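Local atomic coordinates of 11R-lipoxygenase (Gersemia fruticosa, PDB entry 3VF1), a protein that acts as a calcium-dependent lipoxygenase with a non-heme iron, probably inserting molecular oxygen into polyunsaturated fatty acids. Residues V255-Q260 with I344-I349; G356-I361 with P600-G605; E152-E157 with P412-V417; N525-W530 with K552-R557. All coordinates share one frame; numbering follows the deposited sequence.

Contact 1: V255-Q260 with I344-I349; sequences VWFGSQ and IIPIAI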
# COMPACT_ATOMS: atom_id res chain seq x y z
N VAL A 255 -6.86 -6.18 27.99
CA VAL A 255 -5.80 -6.94 27.35
C VAL A 255 -5.96 -6.88 25.83
O VAL A 255 -4.98 -6.68 25.10
CB VAL A 255 -5.80 -8.41 27.81
CG1 VAL A 255 -4.89 -9.25 26.92
CG2 VAL A 255 -5.36 -8.51 29.26
N TRP A 256 -7.18 -7.06 25.36
CA TRP A 256 -7.47 -6.93 23.94
C TRP A 256 -7.19 -5.51 23.47
O TRP A 256 -6.58 -5.31 22.42
CB TRP A 256 -8.93 -7.29 23.65
CG TRP A 256 -9.37 -6.92 22.27
CD1 TRP A 256 -9.84 -5.71 21.86
CD2 TRP A 256 -9.37 -7.77 21.11
NE1 TRP A 256 -10.14 -5.75 20.52
CE2 TRP A 256 -9.86 -7.00 20.04
CE3 TRP A 256 -9.01 -9.10 20.88
CZ2 TRP A 256 -10.00 -7.52 18.75
CZ3 TRP A 256 -9.15 -9.61 19.61
CH2 TRP A 256 -9.64 -8.83 18.55
N PHE A 257 -7.62 -4.54 24.27
CA PHE A 257 -7.43 -3.13 23.95
C PHE A 257 -5.97 -2.82 23.68
O PHE A 257 -5.62 -2.25 22.65
CB PHE A 257 -7.94 -2.26 25.10
CG PHE A 257 -7.88 -0.79 24.82
CD1 PHE A 257 -8.91 -0.15 24.16
CD2 PHE A 257 -6.79 -0.04 25.25
CE1 PHE A 257 -8.85 1.20 23.90
CE2 PHE A 257 -6.73 1.32 25.00
CZ PHE A 257 -7.77 1.94 24.32
N GLY A 258 -5.11 -3.20 24.62
CA GLY A 258 -3.68 -2.98 24.48
C GLY A 258 -3.13 -3.62 23.23
O GLY A 258 -2.31 -3.03 22.53
N SER A 259 -3.58 -4.84 22.94
CA SER A 259 -3.06 -5.60 21.82
C SER A 259 -3.45 -4.98 20.47
O SER A 259 -2.83 -5.28 19.46
CB SER A 259 -3.53 -7.06 21.88
OG SER A 259 -4.90 -7.19 21.53
N GLN A 260 -4.46 -4.13 20.47
CA GLN A 260 -4.91 -3.48 19.24
C GLN A 260 -3.91 -2.44 18.74
O GLN A 260 -3.94 -2.04 17.58
CB GLN A 260 -6.28 -2.83 19.42
CG GLN A 260 -7.42 -3.83 19.59
CD GLN A 260 -7.47 -4.84 18.46
OE1 GLN A 260 -8.06 -4.59 17.41
NE2 GLN A 260 -6.85 -5.99 18.67
N ILE A 344 0.29 -6.34 27.07
CA ILE A 344 0.33 -4.94 27.47
C ILE A 344 -1.09 -4.44 27.75
O ILE A 344 -2.03 -4.77 27.02
CB ILE A 344 1.01 -4.03 26.42
CG1 ILE A 344 0.21 -4.00 25.12
CG2 ILE A 344 2.43 -4.50 26.15
CD1 ILE A 344 0.34 -2.69 24.37
N ILE A 345 -1.23 -3.67 28.82
CA ILE A 345 -2.53 -3.13 29.20
C ILE A 345 -2.45 -1.63 29.38
O ILE A 345 -1.42 -1.11 29.82
CB ILE A 345 -3.05 -3.75 30.51
CG1 ILE A 345 -1.97 -3.64 31.60
CG2 ILE A 345 -3.46 -5.19 30.30
CD1 ILE A 345 -2.45 -4.01 32.98
N PRO A 346 -3.54 -0.92 29.07
CA PRO A 346 -3.62 0.52 29.34
C PRO A 346 -3.75 0.76 30.84
O PRO A 346 -4.52 0.06 31.49
CB PRO A 346 -4.89 0.94 28.61
CG PRO A 346 -5.74 -0.28 28.63
CD PRO A 346 -4.79 -1.44 28.49
N ILE A 347 -3.02 1.73 31.38
CA ILE A 347 -3.09 2.01 32.80
C ILE A 347 -3.39 3.48 33.11
O ILE A 347 -3.68 3.83 34.25
CB ILE A 347 -1.78 1.61 33.52
CG1 ILE A 347 -0.59 2.38 32.95
CG2 ILE A 347 -1.56 0.11 33.39
CD1 ILE A 347 0.70 2.17 33.72
N ALA A 348 -3.33 4.33 32.09
CA ALA A 348 -3.59 5.76 32.28
C ALA A 348 -3.83 6.45 30.95
O ALA A 348 -3.24 6.09 29.94
CB ALA A 348 -2.43 6.41 33.02
N ILE A 349 -4.70 7.46 30.96
CA ILE A 349 -5.03 8.21 29.75
C ILE A 349 -5.30 9.68 30.07
O ILE A 349 -5.97 10.01 31.04
CB ILE A 349 -6.27 7.63 29.05
CG1 ILE A 349 -5.99 6.22 28.53
CG2 ILE A 349 -6.69 8.54 27.90
CD1 ILE A 349 -7.22 5.52 27.97
O HOH W 1 -2.14 -7.38 25.20
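Phe257 and Pro346 make the main apolar contact: CD2 of Phe257 lies 3.5 Å from Pro346 CG, and the two side chains cross obliquely. CG of Phe257 is anti to the backbone N (chi1 -176°), which sets CD2 of the ring beside Pro346. A second apolar touch joins branch tips, Val255 CG2 to Ile345 CG2 at 4.0 Å. An alanine in place of Phe257 would probably open a gap beside Pro346, where the phenyl ring also reaches Lys376 and Arg380 of helix 369-410. The arrangement is a helix laid across a strand of an antiparallel sheet: the axes of the two segments approach to 6.2 Å with directions 101° apart, and a classic beta bulge at Ile347 and Ala348, opposite Leu335, distorts the strand further on. Gly258 permits the approach, since a side chain there would collide with Ile344 O. Gly258 CA instead directs a C-H at Ile344 O, 3.5 Å away and nearly straight (165°). Ile344 CD1 packs 3.2 Å from Gly258 O. The polar link runs through a water that donates to Val255 O at 2.9 Å and to Ile344 O at 3.2 Å.

Contact 2: G356-I361 with P600-G605; sequences GENNSI and PPTEKG
Asn358 and Thr602 lie side by side and point the same way where two surface loops meet. Asn358 is the third residue of a type I beta turn running from Gly356 to Asn359, just ahead of the short edge strand 361-362, and its CB comes 4.0 Å from Thr602 CB. The amide follows the same course: CG and OD1 of Asn358 both stay close to Thr602 CB, a shallow van der Waals match between exposed residues. Farther along, the orientation changes. Ser360 points toward the other loop, and the Lys604 chain, bent at chi2 (-64°), runs across to it. This bend helps to lay Lys604 CE 3.2 Å from Ser360 OG, so that the serine meets the carbon chain of the lysine and not its charge. A further bend at chi4 (74°) sets the direction of the ammonium, which goes to a salt bridge with Asp367 and a cation-pi contact with Trp362. Just before Thr602, Pro601 rests on Met374 and Trp378 of helix 369-410, which backs the 600-605 loop. The backbones are joined by a single water, which donates to Pro601 O at 3.1 Å and, more weakly, to Asn358 O at 3.4 Å.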
# COMPACT_ATOMS: atom_id res chain seq x y z
N GLY A 356 -5.00 20.19 32.99
CA GLY A 356 -5.90 21.24 33.43
C GLY A 356 -7.02 20.70 34.30
O GLY A 356 -7.08 19.50 34.56
N GLU A 357 -7.92 21.58 34.73
CA GLU A 357 -9.02 21.18 35.60
C GLU A 357 -10.04 20.32 34.85
O GLU A 357 -10.66 19.44 35.43
CB GLU A 357 -9.72 22.41 36.19
CG GLU A 357 -10.40 23.31 35.17
CD GLU A 357 -11.19 24.43 35.82
OE1 GLU A 357 -11.47 24.33 37.03
OE2 GLU A 357 -11.54 25.40 35.11
N ASN A 358 -10.19 20.58 33.55
CA ASN A 358 -11.10 19.80 32.72
C ASN A 358 -10.35 18.75 31.90
O ASN A 358 -10.90 18.16 30.97
CB ASN A 358 -11.88 20.72 31.78
CG ASN A 358 -12.74 21.72 32.53
OD1 ASN A 358 -13.16 21.47 33.66
ND2 ASN A 358 -13.03 22.85 31.89
N ASN A 359 -9.09 18.52 32.26
CA ASN A 359 -8.25 17.56 31.56
C ASN A 359 -7.43 16.73 32.54
O ASN A 359 -6.23 16.92 32.68
CB ASN A 359 -7.31 18.28 30.59
CG ASN A 359 -6.51 17.33 29.74
OD1 ASN A 359 -7.02 16.30 29.30
ND2 ASN A 359 -5.26 17.67 29.49
N SER A 360 -8.11 15.80 33.21
CA SER A 360 -7.49 15.00 34.25
C SER A 360 -6.91 13.71 33.68
O SER A 360 -7.08 13.41 32.50
CB SER A 360 -8.54 14.63 35.29
OG SER A 360 -9.55 13.83 34.70
N ILE A 361 -6.23 12.96 34.53
CA ILE A 361 -5.71 11.65 34.16
C ILE A 361 -6.71 10.56 34.54
O ILE A 361 -7.10 10.44 35.70
CB ILE A 361 -4.36 11.37 34.83
CG1 ILE A 361 -3.32 12.39 34.35
CG2 ILE A 361 -3.90 9.95 34.51
CD1 ILE A 361 -1.96 12.23 34.97
N PRO A 600 -15.53 15.65 24.63
CA PRO A 600 -15.18 14.72 25.70
C PRO A 600 -15.72 15.19 27.04
O PRO A 600 -16.13 16.34 27.16
CB PRO A 600 -13.65 14.74 25.70
CG PRO A 600 -13.30 16.07 25.13
CD PRO A 600 -14.36 16.39 24.12
N PRO A 601 -15.72 14.31 28.05
CA PRO A 601 -16.18 14.69 29.39
C PRO A 601 -15.22 15.65 30.06
O PRO A 601 -14.01 15.60 29.80
CB PRO A 601 -16.22 13.35 30.14
CG PRO A 601 -15.21 12.51 29.45
CD PRO A 601 -15.26 12.91 28.00
N THR A 602 -15.74 16.52 30.92
CA THR A 602 -14.90 17.47 31.65
C THR A 602 -14.85 17.12 33.14
O THR A 602 -14.04 17.67 33.88
CB THR A 602 -15.42 18.91 31.50
OG1 THR A 602 -16.81 18.96 31.85
CG2 THR A 602 -15.25 19.39 30.06
N GLU A 603 -15.72 16.20 33.56
CA GLU A 603 -15.79 15.80 34.96
C GLU A 603 -15.85 14.28 35.10
O GLU A 603 -16.15 13.57 34.14
CB GLU A 603 -17.02 16.42 35.62
CG GLU A 603 -16.98 17.93 35.75
CD GLU A 603 -18.23 18.49 36.41
OE1 GLU A 603 -19.34 18.08 36.02
OE2 GLU A 603 -18.10 19.33 37.32
N LYS A 604 -15.55 13.80 36.30
CA LYS A 604 -15.64 12.38 36.60
C LYS A 604 -17.08 11.99 36.90
O LYS A 604 -17.91 12.84 37.24
CB LYS A 604 -14.76 12.03 37.80
CG LYS A 604 -13.31 12.46 37.68
CD LYS A 604 -12.59 11.74 36.56
CE LYS A 604 -11.08 11.88 36.70
NZ LYS A 604 -10.50 11.04 37.79
N GLY A 605 -17.38 10.70 36.79
CA GLY A 605 -18.67 10.16 37.20
C GLY A 605 -19.85 10.50 36.31
O GLY A 605 -20.99 10.16 36.64
O HOH W 2 -12.69 17.82 28.08

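Contact 3: E152-E157 with P412-V417; sequences EQRTKE and PSVHPV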
# COMPACT_ATOMS: atom_id res chain seq x y z
N GLU A 152 19.92 2.81 -28.73
CA GLU A 152 19.18 3.88 -29.38
C GLU A 152 17.69 3.80 -29.07
O GLU A 152 17.01 4.82 -28.99
CB GLU A 152 19.41 3.85 -30.90
CG GLU A 152 20.80 4.28 -31.32
CD GLU A 152 20.96 4.36 -32.83
OE1 GLU A 152 20.02 3.96 -33.55
OE2 GLU A 152 22.03 4.81 -33.29
N GLN A 153 17.20 2.58 -28.90
CA GLN A 153 15.78 2.37 -28.63
C GLN A 153 15.41 2.80 -27.21
O GLN A 153 14.46 3.56 -27.01
CB GLN A 153 15.42 0.89 -28.83
CG GLN A 153 13.95 0.59 -28.60
CD GLN A 153 13.04 1.47 -29.43
OE1 GLN A 153 12.14 2.13 -28.91
NE2 GLN A 153 13.26 1.49 -30.74
N ARG A 154 16.17 2.32 -26.23
CA ARG A 154 15.88 2.61 -24.82
C ARG A 154 15.86 4.11 -24.54
O ARG A 154 15.16 4.57 -23.64
CB ARG A 154 16.90 1.92 -23.91
CG ARG A 154 18.32 2.42 -24.06
CD ARG A 154 19.31 1.41 -23.48
NE ARG A 154 19.02 1.11 -22.08
CZ ARG A 154 19.34 -0.02 -21.47
NH1 ARG A 154 19.96 -1.00 -22.12
NH2 ARG A 154 19.03 -0.19 -20.19
N THR A 155 16.63 4.87 -25.32
CA THR A 155 16.66 6.32 -25.16
C THR A 155 15.36 6.93 -25.68
O THR A 155 14.84 7.89 -25.12
CB THR A 155 17.84 6.94 -25.92
OG1 THR A 155 19.07 6.36 -25.45
CG2 THR A 155 17.88 8.44 -25.72
N LYS A 156 14.83 6.35 -26.75
CA LYS A 156 13.59 6.81 -27.35
C LYS A 156 12.39 6.43 -26.48
O LYS A 156 11.48 7.23 -26.27
CB LYS A 156 13.42 6.22 -28.75
CG LYS A 156 12.08 6.51 -29.40
CD LYS A 156 12.00 5.88 -30.78
CE LYS A 156 10.59 5.98 -31.36
NZ LYS A 156 10.13 7.38 -31.51
N GLU A 157 12.40 5.20 -25.98
CA GLU A 157 11.32 4.70 -25.13
C GLU A 157 11.11 5.63 -23.94
O GLU A 157 10.01 6.13 -23.71
CB GLU A 157 11.64 3.29 -24.65
CG GLU A 157 10.49 2.59 -23.96
CD GLU A 157 10.91 1.27 -23.32
OE1 GLU A 157 12.10 1.14 -22.98
OE2 GLU A 157 10.05 0.38 -23.16
N PRO A 412 13.90 2.32 -18.95
CA PRO A 412 13.35 1.54 -20.06
C PRO A 412 12.97 0.14 -19.60
O PRO A 412 13.55 -0.36 -18.64
CB PRO A 412 14.51 1.48 -21.05
CG PRO A 412 15.73 1.52 -20.19
CD PRO A 412 15.37 2.38 -19.00
N SER A 413 12.01 -0.48 -20.28
CA SER A 413 11.49 -1.78 -19.86
C SER A 413 12.51 -2.91 -19.96
O SER A 413 12.23 -4.05 -19.58
CB SER A 413 10.23 -2.13 -20.66
OG SER A 413 10.49 -2.08 -22.06
N VAL A 414 13.70 -2.61 -20.49
CA VAL A 414 14.76 -3.61 -20.60
C VAL A 414 15.66 -3.59 -19.37
O VAL A 414 16.49 -4.47 -19.18
CB VAL A 414 15.61 -3.39 -21.88
CG1 VAL A 414 16.48 -2.14 -21.74
CG2 VAL A 414 16.46 -4.61 -22.18
N HIS A 415 15.49 -2.57 -18.53
CA HIS A 415 16.28 -2.42 -17.32
C HIS A 415 15.81 -3.40 -16.24
O HIS A 415 14.61 -3.56 -16.02
CB HIS A 415 16.16 -0.98 -16.81
CG HIS A 415 17.23 -0.59 -15.84
ND1 HIS A 415 17.46 -1.26 -14.66
CD2 HIS A 415 18.13 0.42 -15.87
CE1 HIS A 415 18.45 -0.69 -14.01
NE2 HIS A 415 18.88 0.34 -14.72
N PRO A 416 16.76 -4.07 -15.55
CA PRO A 416 16.41 -5.07 -14.54
C PRO A 416 15.60 -4.53 -13.37
O PRO A 416 14.73 -5.23 -12.85
CB PRO A 416 17.78 -5.57 -14.05
CG PRO A 416 18.75 -4.51 -14.44
CD PRO A 416 18.21 -3.94 -15.72
N VAL A 417 15.88 -3.30 -12.95
CA VAL A 417 15.15 -2.67 -11.85
C VAL A 417 13.70 -2.38 -12.23
O VAL A 417 12.80 -2.51 -11.41
CB VAL A 417 15.83 -1.37 -11.39
CG1 VAL A 417 14.94 -0.61 -10.42
CG2 VAL A 417 17.18 -1.67 -10.77
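Glu157 grips Ser413 with both carboxylate oxygens. Glu157 OE2 receives the Ser413 hydroxyl on its syn lone pair, with Ser413 OG 2.7 Å away, while Ser413 N gives its hydrogen to Glu157 OE1 at 3.1 Å, coming from above the carboxylate plane (36° out of it). Glu157 reaches this far because CG is anti to the backbone N (chi1 -170°) and the chain beyond is extended; OE1 of Glu157 also lies 3.1 Å from Pro412 CB. One turn earlier on the helix, Arg154 sets its guanidinium against the same loop. Val414 CG1 sits over one face, 3.6 Å from Arg154 NH2, and Pro412 CG lies 3.7 Å from that same nitrogen.

A second layer fixes these groups. Residues 412-415 form a type I beta turn closed by His415 N to Pro412 O, and His415 is then the N-cap of helix 416-425, its ND1 accepting from Val417 N almost in the ring plane at 3.1 Å. NE2 of the same ring bonds to Asp524 OD2, which helps fix its rotation. In the buried guanidinium NE is paired with Glu526, NH2 bonds to Ile139 O and NH1 to Asn146 OD1, which probably compensates much of its charge; Tyr134 OH adds a further bond to Glu157 OE1. Helix 148-164 meets the turn linking helices 369-410 and 416-425, with strand 130-134 of the PLAT beta sandwich bordering both through Tyr134 and helix 525-538 alongside.

Contact 4: N525-W530 with K552-R557; sequences NEIQDW and KSFENR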
# COMPACT_ATOMS: atom_id res chain seq x y z
N ASN A 525 23.69 5.23 -15.87
CA ASN A 525 23.09 6.55 -16.00
C ASN A 525 21.57 6.54 -15.79
O ASN A 525 20.99 7.56 -15.41
CB ASN A 525 23.42 7.15 -17.37
CG ASN A 525 22.92 6.29 -18.51
OD1 ASN A 525 23.41 5.19 -18.74
ND2 ASN A 525 21.93 6.80 -19.24
N GLU A 526 20.94 5.40 -16.05
CA GLU A 526 19.49 5.31 -16.00
C GLU A 526 18.93 5.22 -14.58
O GLU A 526 17.90 5.81 -14.27
CB GLU A 526 19.00 4.14 -16.86
CG GLU A 526 19.15 4.40 -18.35
CD GLU A 526 18.81 3.19 -19.20
OE1 GLU A 526 18.63 2.09 -18.64
OE2 GLU A 526 18.73 3.34 -20.44
N ILE A 527 19.61 4.48 -13.71
CA ILE A 527 19.19 4.39 -12.31
C ILE A 527 19.50 5.70 -11.60
O ILE A 527 18.82 6.07 -10.64
CB ILE A 527 19.88 3.23 -11.57
CG1 ILE A 527 19.08 2.83 -10.33
CG2 ILE A 527 21.30 3.60 -11.17
CD1 ILE A 527 17.73 2.19 -10.64
N GLN A 528 20.52 6.40 -12.07
CA GLN A 528 20.90 7.69 -11.50
C GLN A 528 19.87 8.75 -11.86
O GLN A 528 19.61 9.66 -11.07
CB GLN A 528 22.29 8.10 -11.99
CG GLN A 528 23.38 7.10 -11.67
CD GLN A 528 23.58 6.89 -10.18
OE1 GLN A 528 23.21 7.74 -9.37
NE2 GLN A 528 24.14 5.75 -9.81
N ASP A 529 19.29 8.64 -13.05
CA ASP A 529 18.20 9.52 -13.45
C ASP A 529 16.98 9.23 -12.59
O ASP A 529 16.28 10.14 -12.15
CB ASP A 529 17.85 9.31 -14.93
CG ASP A 529 18.96 9.74 -15.86
OD1 ASP A 529 19.75 10.63 -15.48
OD2 ASP A 529 19.05 9.19 -16.98
N TRP A 530 16.75 7.95 -12.34
CA TRP A 530 15.62 7.50 -11.54
C TRP A 530 15.67 8.10 -10.14
O TRP A 530 14.72 8.76 -9.70
CB TRP A 530 15.62 5.97 -11.45
CG TRP A 530 14.45 5.41 -10.71
CD1 TRP A 530 13.15 5.46 -11.09
CD2 TRP A 530 14.48 4.70 -9.47
NE1 TRP A 530 12.36 4.82 -10.17
CE2 TRP A 530 13.15 4.35 -9.16
CE3 TRP A 530 15.50 4.32 -8.59
CZ2 TRP A 530 12.81 3.64 -8.00
CZ3 TRP A 530 15.16 3.62 -7.44
CH2 TRP A 530 13.83 3.29 -7.16
N LYS A 552 20.87 11.50 -3.39
CA LYS A 552 21.04 12.28 -4.61
C LYS A 552 21.54 11.37 -5.72
O LYS A 552 21.33 11.64 -6.90
CB LYS A 552 22.04 13.42 -4.38
CG LYS A 552 21.61 14.41 -3.31
CD LYS A 552 22.65 15.52 -3.13
CE LYS A 552 24.02 14.96 -2.76
NZ LYS A 552 24.91 14.78 -3.94
N SER A 553 22.21 10.29 -5.33
CA SER A 553 22.71 9.31 -6.28
C SER A 553 23.01 8.00 -5.55
O SER A 553 23.17 7.99 -4.33
CB SER A 553 23.98 9.82 -6.96
OG SER A 553 25.02 10.05 -6.02
N PHE A 554 23.08 6.91 -6.30
CA PHE A 554 23.46 5.62 -5.74
C PHE A 554 24.95 5.39 -5.97
O PHE A 554 25.40 5.27 -7.10
CB PHE A 554 22.65 4.50 -6.39
CG PHE A 554 21.21 4.45 -5.95
CD1 PHE A 554 20.88 4.49 -4.60
CD2 PHE A 554 20.19 4.38 -6.88
CE1 PHE A 554 19.56 4.45 -4.19
CE2 PHE A 554 18.86 4.34 -6.47
CZ PHE A 554 18.55 4.38 -5.13
N GLU A 555 25.71 5.32 -4.88
CA GLU A 555 27.16 5.21 -4.96
C GLU A 555 27.64 3.77 -4.81
O GLU A 555 28.78 3.45 -5.13
CB GLU A 555 27.82 6.09 -3.90
CG GLU A 555 27.47 7.56 -4.03
CD GLU A 555 27.84 8.14 -5.38
OE1 GLU A 555 29.02 8.00 -5.78
OE2 GLU A 555 26.96 8.72 -6.04
N ASN A 556 26.77 2.89 -4.31
CA ASN A 556 27.11 1.48 -4.16
C ASN A 556 25.88 0.59 -4.27
O ASN A 556 24.76 1.08 -4.37
CB ASN A 556 27.82 1.25 -2.82
CG ASN A 556 27.02 1.74 -1.64
OD1 ASN A 556 26.17 1.02 -1.11
ND2 ASN A 556 27.29 2.96 -1.21
N ARG A 557 26.10 -0.72 -4.25
CA ARG A 557 25.02 -1.68 -4.42
C ARG A 557 24.15 -1.78 -3.17
O ARG A 557 22.95 -2.02 -3.27
CB ARG A 557 25.58 -3.06 -4.76
CG ARG A 557 26.28 -3.13 -6.11
CD ARG A 557 26.64 -4.56 -6.47
NE ARG A 557 27.55 -5.17 -5.49
CZ ARG A 557 27.99 -6.42 -5.56
NH1 ARG A 557 27.61 -7.21 -6.55
NH2 ARG A 557 28.81 -6.88 -4.62
O HOH W 3 21.97 11.06 -9.46
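Phe554 meets the indole of Trp530 rim to rim: Phe554 CE2 lies 3.9 Å from Trp530 CZ3, each atom near the plane of the other ring. Ile527 CG1 joins at the edge of the phenyl ring, 3.9 Å from Phe554 CD2, its side chain running about at right angles to that of the phenylalanine. Leu560 of helix 557-579, which Asn556 caps, and Val521 of helix 518-522 pack on the same residue. The polar half of the contact belongs to Gln528, bent at chi2 (-62°) to bring its amide against the backbone of Phe554. Gln528 OE1 accepts from Phe554 N at 3.2 Å on a lone pair, and Gln528 NE2 donates to Phe554 O at 3.0 Å with an N-H...O angle of 156°. NE2 also bonds to Val521 O. A leucine in place of Gln528 would probably leave the N-H and carbonyl of Phe554, and the carbonyl of Val521, without these partners. A water donating to Gln528 O (3.2 Å) and Lys552 O (2.7 Å) ties the helix to the loop beside them. One side-chain amide thus pairs with both the N-H and the C=O of Phe554, much as a neighbouring strand would, in an irregular segment whose ring is buried among apolar side chains.

Contacts 3 and 4 are buried, contact 1 is partly so, and contact 2 is at the surface. Charge and hydrogen bonds prevail where helices meet loops inside: in contact 3 a glutamate takes a backbone N-H and a hydroxyl, in contact 4 a glutamine takes the N-H and C=O of one residue, and the two contacts are joined by the Arg154–Glu526 salt bridge, their centres about 15 Å apart. Contacts 1 and 2, far from both, have no direct hydrogen bond between their segments and use packing and a water. They adjoin each other through Ile361, whose CG2 touches Ala348 CB, and both rest on helix 369-410. Contact 3 is the one whose segments touch strand 130-134 in the PLAT region.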